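Local coordinates for protein D-alanyl transferase DltD (Enterococcus faecalis, PDB 6O93) that probably transfers D-alanine to lipoteichoic acid during cell-wall biogenesis in Gram-positive bacteria, using an SGNH-hydrolase-like fold, at residues F55-L60 / A357-V362; V59-E62 / N67-P70. All blocks are in the same frame, centred on the assembly; numbering follows the deposited sequence.

How the contacts relate
The two contacts lie on successive turns of helix 57-63 and share Val-59 and Leu-60; their centres are 8 Å apart. Contact 1 sets the start of that helix against helix 352-367, late in the chain, whereas contact 2 sets its last turn against the edge strand 69-73. They meet directly where Pro-70 CG comes 3.9 Å from Pro-57 C, and where Val-362 CG1 lies 4.0 Å from Tyr-68 OH. Arg-66, in the turn between helix and strand, ties them further, through a salt bridge to Asp-359 and a weak hydrogen bond to Ser-61. The Pro-57 side chain is about 14 Å from the bound sodium ion, so contact 1 is not part of the metal site.

Contact 1: F55-L60 / A357-V362; sequences FHPSVL and AVDRQV
Asp-359 presses its carboxylate against Pro-57 and Leu-60, and these three buried residues make the tight part of the contact. The CD1 branch of Leu-60 lies 3.3 Å from Asp-359 OD2, while OD1 rests 3.5 Å from Pro-57 CA. Each oxygen therefore meets carbon across this interface, and both have polar partners outside it: OD1 forms a salt bridge with Arg-66, which probably favours the ionised carboxylate. The aspartate CB points toward helix 57-63, and CG, anti to the backbone N (chi1 179°), carries the carboxylate to Pro-57 and Leu-60. Helix 352-367 thus offers one acidic side chain to the first turn of helix 57-63, and the nearest CA pair, Pro-57 and Asp-359, is only 5.3 Å apart.

The helix start is fixed separately. His-56 is the N-cap: its ND1 accepts from Ser-58 N at 3.1 Å, with the donor near the ring plane, and Pro-57 CD lies over one ring face. The other side of helix 352-367 is partly exposed: Arg-360 points away from the interface to a cation-pi contact with Phe-220, and Gln-361 makes no contact across it.

Around these three residues, Trp-355 packs on Pro-57 and Leu-356 on Leu-60, continuing the helix-helix seam along 352-367. Pro-70 of strand 69-73 also packs on Pro-57, and Phe-55 reaches helix 220-233, leaving the start of helix 57-63 lodged between two helices and the edge of the parallel sheet.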
# COMPACT_ATOMS: atom_id res chain seq x y z
N PHE A 55 -10.05 -4.36 16.01
CA PHE A 55 -9.76 -2.94 15.83
C PHE A 55 -9.20 -2.62 14.46
O PHE A 55 -8.83 -1.46 14.21
CB PHE A 55 -8.78 -2.49 16.92
CG PHE A 55 -9.13 -3.04 18.27
CD1 PHE A 55 -10.03 -2.38 19.09
CD2 PHE A 55 -8.58 -4.23 18.71
CE1 PHE A 55 -10.37 -2.89 20.32
CE2 PHE A 55 -8.91 -4.75 19.94
CZ PHE A 55 -9.81 -4.08 20.75
N HIS A 56 -9.13 -3.60 13.56
CA HIS A 56 -8.79 -3.33 12.18
C HIS A 56 -9.88 -2.48 11.53
O HIS A 56 -11.07 -2.68 11.80
CB HIS A 56 -8.63 -4.65 11.43
CG HIS A 56 -8.01 -4.52 10.07
ND1 HIS A 56 -8.72 -4.11 8.96
CD2 HIS A 56 -6.75 -4.77 9.63
CE1 HIS A 56 -7.93 -4.10 7.91
NE2 HIS A 56 -6.73 -4.50 8.29
N PRO A 57 -9.52 -1.52 10.68
CA PRO A 57 -10.55 -0.65 10.08
C PRO A 57 -11.65 -1.40 9.35
O PRO A 57 -12.80 -0.94 9.35
CB PRO A 57 -9.74 0.24 9.13
CG PRO A 57 -8.38 0.27 9.71
CD PRO A 57 -8.16 -1.08 10.30
N SER A 58 -11.33 -2.54 8.72
CA SER A 58 -12.37 -3.31 8.05
C SER A 58 -13.41 -3.83 9.03
O SER A 58 -14.59 -3.94 8.68
CB SER A 58 -11.74 -4.48 7.29
OG SER A 58 -10.95 -4.03 6.20
N VAL A 59 -13.00 -4.15 10.26
CA VAL A 59 -13.93 -4.68 11.25
C VAL A 59 -14.70 -3.55 11.92
O VAL A 59 -15.92 -3.63 12.10
CB VAL A 59 -13.18 -5.54 12.28
CG1 VAL A 59 -14.15 -6.11 13.30
CG2 VAL A 59 -12.41 -6.65 11.58
N LEU A 60 -14.00 -2.47 12.30
CA LEU A 60 -14.67 -1.35 12.95
C LEU A 60 -15.69 -0.70 12.02
O LEU A 60 -16.77 -0.30 12.47
CB LEU A 60 -13.63 -0.33 13.41
CG LEU A 60 -12.65 -0.81 14.49
CD1 LEU A 60 -11.55 0.20 14.72
CD2 LEU A 60 -13.39 -1.08 15.80
N ALA A 357 -5.73 3.38 16.36
CA ALA A 357 -5.30 4.76 16.17
C ALA A 357 -5.42 5.18 14.71
O ALA A 357 -5.89 6.28 14.41
CB ALA A 357 -3.85 4.93 16.66
N VAL A 358 -5.01 4.31 13.79
CA VAL A 358 -5.15 4.61 12.37
C VAL A 358 -6.62 4.77 12.01
O VAL A 358 -7.00 5.70 11.28
CB VAL A 358 -4.47 3.52 11.51
CG1 VAL A 358 -4.84 3.69 10.05
CG2 VAL A 358 -2.96 3.57 11.69
N ASP A 359 -7.46 3.87 12.51
CA ASP A 359 -8.89 3.93 12.21
C ASP A 359 -9.49 5.28 12.60
O ASP A 359 -10.32 5.83 11.87
CB ASP A 359 -9.63 2.80 12.92
CG ASP A 359 -11.11 2.82 12.66
OD1 ASP A 359 -11.53 2.35 11.57
OD2 ASP A 359 -11.86 3.31 13.53
N ARG A 360 -9.09 5.82 13.75
CA ARG A 360 -9.61 7.12 14.16
C ARG A 360 -9.20 8.21 13.18
O ARG A 360 -10.02 9.05 12.79
CB ARG A 360 -9.14 7.47 15.57
CG ARG A 360 -9.50 8.89 15.99
CD ARG A 360 -9.37 9.09 17.50
NE ARG A 360 -8.00 8.93 17.97
CZ ARG A 360 -7.61 9.19 19.22
NH1 ARG A 360 -8.48 9.61 20.12
NH2 ARG A 360 -6.34 9.01 19.57
N GLN A 361 -7.94 8.20 12.74
CA GLN A 361 -7.49 9.19 11.78
C GLN A 361 -8.18 9.01 10.44
O GLN A 361 -8.54 10.00 9.78
CB GLN A 361 -5.97 9.11 11.62
CG GLN A 361 -5.21 9.39 12.91
CD GLN A 361 -5.59 10.73 13.52
OE1 GLN A 361 -5.70 11.73 12.82
NE2 GLN A 361 -5.82 10.74 14.83
N VAL A 362 -8.39 7.77 10.01
CA VAL A 362 -9.10 7.53 8.76
C VAL A 362 -10.54 8.03 8.87
O VAL A 362 -11.04 8.73 7.98
CB VAL A 362 -9.06 6.03 8.39
CG1 VAL A 362 -10.03 5.75 7.25
CG2 VAL A 362 -7.66 5.61 8.00

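Contact 2: V59-E62 / N67-P70; sequences VLSE and NYRP
The beta-alpha-beta unit of strand 40-44, helix 57-63 and strand 69-73 closes here, where Ser-61 and Glu-62 near the end of the helix meet Tyr-68, Arg-69 and Pro-70 at the start of the strand. Arg-69 carries the polar half. Its NH2 donates to Glu-62 OE1 at 3.2 Å in a nearly straight hydrogen bond, part of a salt bridge; OE1 lies in the guanidinium plane, while NH2 comes to it from above the carboxylate plane. A second bond, from NE to OE2 at 3.5 Å, is weak. Carboxylate and guanidinium are turned 74° against each other, so the pair is not the coplanar fork in which two parallel bonds form. Bends at chi2 in both chains, -68° in Arg-69 and 67° in Glu-62, fold the charged ends back to meet.

The guanidinium also lies over the end of the helix: Ser-61 O sits above one face, near its centre and 3.4 Å from CZ. Arg-69 NH1 donates to Tyr-68 O at 2.9 Å, from above the carbonyl plane, with a further bond to Arg-66 O, so the arginine grips the connecting turn as well as the helix.

In this right-handed parallel crossover the strand leaves the turn beside 40-44, and Arg-69 makes backbone hydrogen bonds with Lys-39 and Val-41. Ser-61 fills the angle between helix and strand, its OG 3.7 Å from both Tyr-68 CE1 and Pro-70 CD. Those are van der Waals contacts; the hydroxyl is hydrogen-bonded to Pro-57 O, one turn back. Tyr-68 extends past the serine to helix 352-367, where its OH is hydrogen-bonded to Asp-363 and its ring packs on Val-362 and Met-366.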
# COMPACT_ATOMS: atom_id res chain seq x y z
N VAL A 59 -13.00 -4.15 10.26
CA VAL A 59 -13.93 -4.68 11.25
C VAL A 59 -14.70 -3.55 11.92
O VAL A 59 -15.92 -3.63 12.10
CB VAL A 59 -13.18 -5.54 12.28
CG1 VAL A 59 -14.15 -6.11 13.30
CG2 VAL A 59 -12.41 -6.65 11.58
N LEU A 60 -14.00 -2.47 12.30
CA LEU A 60 -14.67 -1.35 12.95
C LEU A 60 -15.69 -0.70 12.02
O LEU A 60 -16.77 -0.30 12.47
CB LEU A 60 -13.63 -0.33 13.41
CG LEU A 60 -12.65 -0.81 14.49
CD1 LEU A 60 -11.55 0.20 14.72
CD2 LEU A 60 -13.39 -1.08 15.80
N SER A 61 -15.36 -0.59 10.73
CA SER A 61 -16.29 0.03 9.80
C SER A 61 -17.56 -0.79 9.64
O SER A 61 -18.66 -0.24 9.54
CB SER A 61 -15.62 0.23 8.44
OG SER A 61 -14.59 1.20 8.52
N GLU A 62 -17.43 -2.12 9.62
CA GLU A 62 -18.60 -2.99 9.53
C GLU A 62 -19.38 -3.01 10.84
O GLU A 62 -20.62 -2.99 10.83
CB GLU A 62 -18.17 -4.40 9.13
CG GLU A 62 -19.31 -5.35 8.80
CD GLU A 62 -20.06 -4.96 7.55
OE1 GLU A 62 -21.19 -4.44 7.66
OE2 GLU A 62 -19.52 -5.16 6.44
N ASN A 67 -20.61 4.85 6.52
CA ASN A 67 -20.96 5.08 5.12
C ASN A 67 -19.82 4.74 4.17
O ASN A 67 -19.88 5.13 2.99
CB ASN A 67 -21.39 6.54 4.92
CG ASN A 67 -20.33 7.53 5.36
OD1 ASN A 67 -19.19 7.16 5.63
ND2 ASN A 67 -20.71 8.80 5.44
N TYR A 68 -18.79 4.05 4.64
CA TYR A 68 -17.69 3.63 3.79
C TYR A 68 -17.12 2.33 4.35
O TYR A 68 -17.33 1.98 5.51
CB TYR A 68 -16.59 4.69 3.73
CG TYR A 68 -15.84 4.87 5.03
CD1 TYR A 68 -14.70 4.12 5.31
CD2 TYR A 68 -16.28 5.77 5.98
CE1 TYR A 68 -14.02 4.27 6.50
CE2 TYR A 68 -15.60 5.94 7.18
CZ TYR A 68 -14.48 5.18 7.43
OH TYR A 68 -13.81 5.34 8.62
N ARG A 69 -16.39 1.61 3.49
CA ARG A 69 -15.67 0.42 3.89
C ARG A 69 -14.28 0.50 3.27
O ARG A 69 -14.14 1.00 2.14
CB ARG A 69 -16.37 -0.87 3.43
CG ARG A 69 -17.73 -1.11 4.05
CD ARG A 69 -17.63 -1.40 5.54
NE ARG A 69 -18.92 -1.77 6.10
CZ ARG A 69 -19.89 -0.91 6.41
NH1 ARG A 69 -19.71 0.39 6.20
NH2 ARG A 69 -21.03 -1.34 6.92
N PRO A 70 -13.25 0.03 3.96
CA PRO A 70 -11.94 -0.09 3.31
C PRO A 70 -11.98 -1.12 2.20
O PRO A 70 -12.74 -2.09 2.25
CB PRO A 70 -11.01 -0.53 4.45
CG PRO A 70 -11.73 -0.15 5.71
CD PRO A 70 -13.18 -0.28 5.40